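Local coordinates for BMC domain protein (Clostridiales bacterium 1_7_47FAA, PDB 4OLO) that forms part of the shell of a glycyl-radical propanediol-type bacterial microcompartment and probably binds an iron-sulfur cluster, consistent with a role in electron transport, at residues Tyr3-Lys7 against Val83-Met87. Sequence-based numbering, arbitrary orientation.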
ATOM      1  N   TYR B   3      -4.436 -14.270 -15.463  1.00 61.62           N
ATOM      2  CA  TYR B   3      -4.961 -14.083 -16.818  1.00 59.46           C
ATOM      3  C   TYR B   3      -6.439 -14.329 -16.832  1.00 65.56           C
ATOM      4  O   TYR B   3      -6.895 -15.352 -16.326  1.00 68.15           O
ATOM      5  CB  TYR B   3      -4.318 -15.104 -17.786  1.00 60.28           C
ATOM      6  CG  TYR B   3      -2.813 -15.014 -17.915  1.00 61.51           C
ATOM      7  CD1 TYR B   3      -1.975 -15.621 -16.976  1.00 62.14           C
ATOM      8  CD2 TYR B   3      -2.223 -14.377 -19.009  1.00 62.17           C
ATOM      9  CE1 TYR B   3      -0.591 -15.564 -17.103  1.00 59.63           C
ATOM     10  CE2 TYR B   3      -0.837 -14.341 -19.162  1.00 63.55           C
ATOM     11  CZ  TYR B   3      -0.029 -14.918 -18.193  1.00 68.86           C
ATOM     12  OH  TYR B   3       1.323 -14.897 -18.361  1.00 74.78           O
ATOM     13  N   ARG B   4      -7.201 -13.435 -17.455  1.00 62.08           N
ATOM     14  CA  ARG B   4      -8.652 -13.591 -17.603  1.00 62.18           C
ATOM     15  C   ARG B   4      -9.068 -13.026 -18.930  1.00 67.36           C
ATOM     16  O   ARG B   4      -8.416 -12.127 -19.452  1.00 67.30           O
ATOM     17  CB  ARG B   4      -9.450 -12.883 -16.471  1.00 60.12           C
ATOM     18  CG  ARG B   4      -9.145 -13.350 -15.042  1.00 66.08           C
ATOM     19  CD  ARG B   4      -9.696 -14.732 -14.749  1.00 77.30           C
ATOM     20  NE  ARG B   4     -11.131 -14.683 -14.515  1.00 90.08           N
ATOM     21  CZ  ARG B   4     -11.665 -14.568 -13.309  1.00100.83           C
ATOM     22  NH1 ARG B   4     -10.887 -14.520 -12.236  1.00 84.73           N
ATOM     23  NH2 ARG B   4     -12.981 -14.509 -13.165  1.00 89.39           N
ATOM     24  N   ILE B   5     -10.170 -13.514 -19.463  1.00 65.40           N
ATOM     25  CA  ILE B   5     -10.749 -12.981 -20.689  1.00 64.74           C
ATOM     26  C   ILE B   5     -12.243 -12.674 -20.427  1.00 68.70           C
ATOM     27  O   ILE B   5     -12.925 -13.460 -19.768  1.00 69.57           O
ATOM     28  CB  ILE B   5     -10.516 -13.944 -21.908  1.00 67.97           C
ATOM     29  CG1 ILE B   5     -10.920 -13.259 -23.224  1.00 68.02           C
ATOM     30  CG2 ILE B   5     -11.244 -15.304 -21.719  1.00 71.37           C
ATOM     31  CD1 ILE B   5     -10.482 -13.936 -24.482  1.00 78.50           C
ATOM     32  N   ILE B   6     -12.731 -11.531 -20.916  1.00 64.04           N
ATOM     33  CA  ILE B   6     -14.153 -11.191 -20.835  1.00 64.80           C
ATOM     34  C   ILE B   6     -14.662 -11.170 -22.286  1.00 68.27           C
ATOM     35  O   ILE B   6     -14.208 -10.358 -23.082  1.00 65.61           O
ATOM     36  CB  ILE B   6     -14.450  -9.857 -20.096  1.00 66.87           C
ATOM     37  CG1 ILE B   6     -13.993  -9.881 -18.640  1.00 66.47           C
ATOM     38  CG2 ILE B   6     -15.927  -9.469 -20.229  1.00 66.33           C
ATOM     39  CD1 ILE B   6     -13.875  -8.469 -17.993  1.00 70.94           C
ATOM     40  N   LYS B   7     -15.591 -12.069 -22.616  1.00 68.71           N
ATOM     41  CA  LYS B   7     -16.204 -12.174 -23.941  1.00 70.81           C
ATOM     42  C   LYS B   7     -17.484 -11.364 -23.990  1.00 78.36           C
ATOM     43  O   LYS B   7     -18.299 -11.431 -23.065  1.00 79.74           O
ATOM     44  CB  LYS B   7     -16.434 -13.642 -24.320  1.00 74.97           C
ATOM     45  CG  LYS B   7     -15.120 -14.367 -24.586  1.00 83.26           C
ATOM     46  CD  LYS B   7     -15.267 -15.858 -24.711  1.00 98.53           C
ATOM     47  CE  LYS B   7     -13.911 -16.479 -24.922  1.00112.85           C
ATOM     48  NZ  LYS B   7     -14.006 -17.823 -25.542  1.00126.51           N
ATOM     49  N   VAL B  83      -7.414 -11.717 -29.372  1.00 62.48           N
ATOM     50  CA  VAL B  83      -7.202 -11.561 -27.937  1.00 60.43           C
ATOM     51  C   VAL B  83      -6.620 -12.880 -27.344  1.00 65.38           C
ATOM     52  O   VAL B  83      -5.593 -12.840 -26.669  1.00 62.50           O
ATOM     53  CB  VAL B  83      -8.481 -11.052 -27.208  1.00 63.42           C
ATOM     54  CG1 VAL B  83      -8.339 -11.180 -25.684  1.00 62.00           C
ATOM     55  CG2 VAL B  83      -8.778  -9.612 -27.599  1.00 62.66           C
ATOM     56  N   GLU B  84      -7.231 -14.040 -27.680  1.00 63.79           N
ATOM     57  CA  GLU B  84      -6.760 -15.341 -27.219  1.00 64.12           C
ATOM     58  C   GLU B  84      -5.340 -15.641 -27.709  1.00 67.50           C
ATOM     59  O   GLU B  84      -4.513 -16.101 -26.920  1.00 68.41           O
ATOM     60  CB  GLU B  84      -7.720 -16.449 -27.619  1.00 67.99           C
ATOM     61  CG  GLU B  84      -9.000 -16.427 -26.812  1.00 77.95           C
ATOM     62  CD  GLU B  84     -10.043 -17.483 -27.117  1.00101.27           C
ATOM     63  OE1 GLU B  84     -10.923 -17.680 -26.251  1.00102.37           O
ATOM     64  OE2 GLU B  84      -9.984 -18.119 -28.196  1.00103.27           O
ATOM     65  N   ALA B  85      -5.036 -15.311 -28.968  1.00 62.55           N
ATOM     66  CA  ALA B  85      -3.702 -15.517 -29.554  1.00 61.71           C
ATOM     67  C   ALA B  85      -2.653 -14.657 -28.840  1.00 66.77           C
ATOM     68  O   ALA B  85      -1.550 -15.164 -28.583  1.00 67.93           O
ATOM     69  CB  ALA B  85      -3.718 -15.209 -31.041  1.00 61.94           C
ATOM     70  N   ALA B  86      -2.997 -13.365 -28.517  1.00 60.25           N
ATOM     71  CA  ALA B  86      -2.096 -12.450 -27.828  1.00 58.63           C
ATOM     72  C   ALA B  86      -1.849 -12.950 -26.389  1.00 65.51           C
ATOM     73  O   ALA B  86      -0.700 -12.949 -25.947  1.00 67.31           O
ATOM     74  CB  ALA B  86      -2.648 -11.031 -27.842  1.00 58.45           C
ATOM     75  N   MET B  87      -2.910 -13.417 -25.679  1.00 62.68           N
ATOM     76  CA  MET B  87      -2.837 -13.969 -24.311  1.00 62.65           C
ATOM     77  C   MET B  87      -1.897 -15.184 -24.296  1.00 66.96           C
ATOM     78  O   MET B  87      -1.033 -15.268 -23.416  1.00 66.91           O
ATOM     79  CB  MET B  87      -4.217 -14.414 -23.802  1.00 66.06           C
ATOM     80  CG  MET B  87      -5.263 -13.324 -23.708  1.00 70.05           C
ATOM     81  SD  MET B  87      -4.916 -12.114 -22.447  1.00 75.71           S
ATOM     82  CE  MET B  87      -5.546 -13.032 -20.931  1.00 73.41           C
TER
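Met87 of the helix lays its terminal methyl against Tyr3 and the backbone of Arg4 on the strand. The methionine chain bends at both chi2 and chi3 (-81° at the latter), which turns CE back toward the strand. In the apolar part of this contact, CE sits 4.0 Å from CB of Tyr3 and meets the phenol ring at its edge, near the ring plane, on the CD2 side; the tyrosine and methionine chains run past each other in opposite senses. The same CE also makes a methyl-to-carbonyl van der Waals contact, 3.4 Å from O of Arg4. Nearer the N-terminal end of the helix segment, Val83 and Glu84 receive CD1 of Ile5. With CG1 anti to the backbone N (chi1 -170°), CD1 lies against both, 3.7 Å from CG1 of Val83 and 3.7 Å from CG of Glu84, whose chain Ile5 crosses at roughly a right angle.

The charged interaction lies at the far end of the strand segment. Lys7, extended beyond CG, brings NZ to 3.2 Å from OE1 of Glu84 in a hydrogen-bonded salt bridge, on the syn side and 26° out of the carboxylate plane.

Strand and helix run antiparallel, and the axes of the two segments come within 10.2 Å. Strand 2-7 borders the antiparallel sheet of the BMC fold within this chain, its Arg4 and Ile6 backbones bonded to Leu37 and Ile35, while Met87 and Tyr3 also touch Ile38 of strand 34-39. CB of Arg4 is directed away from segment 83-87; its NH2 forms a salt bridge with Glu94 of the second subunit. Tyr3 also touches Ile90 and Arg91 of its own helix 80-95.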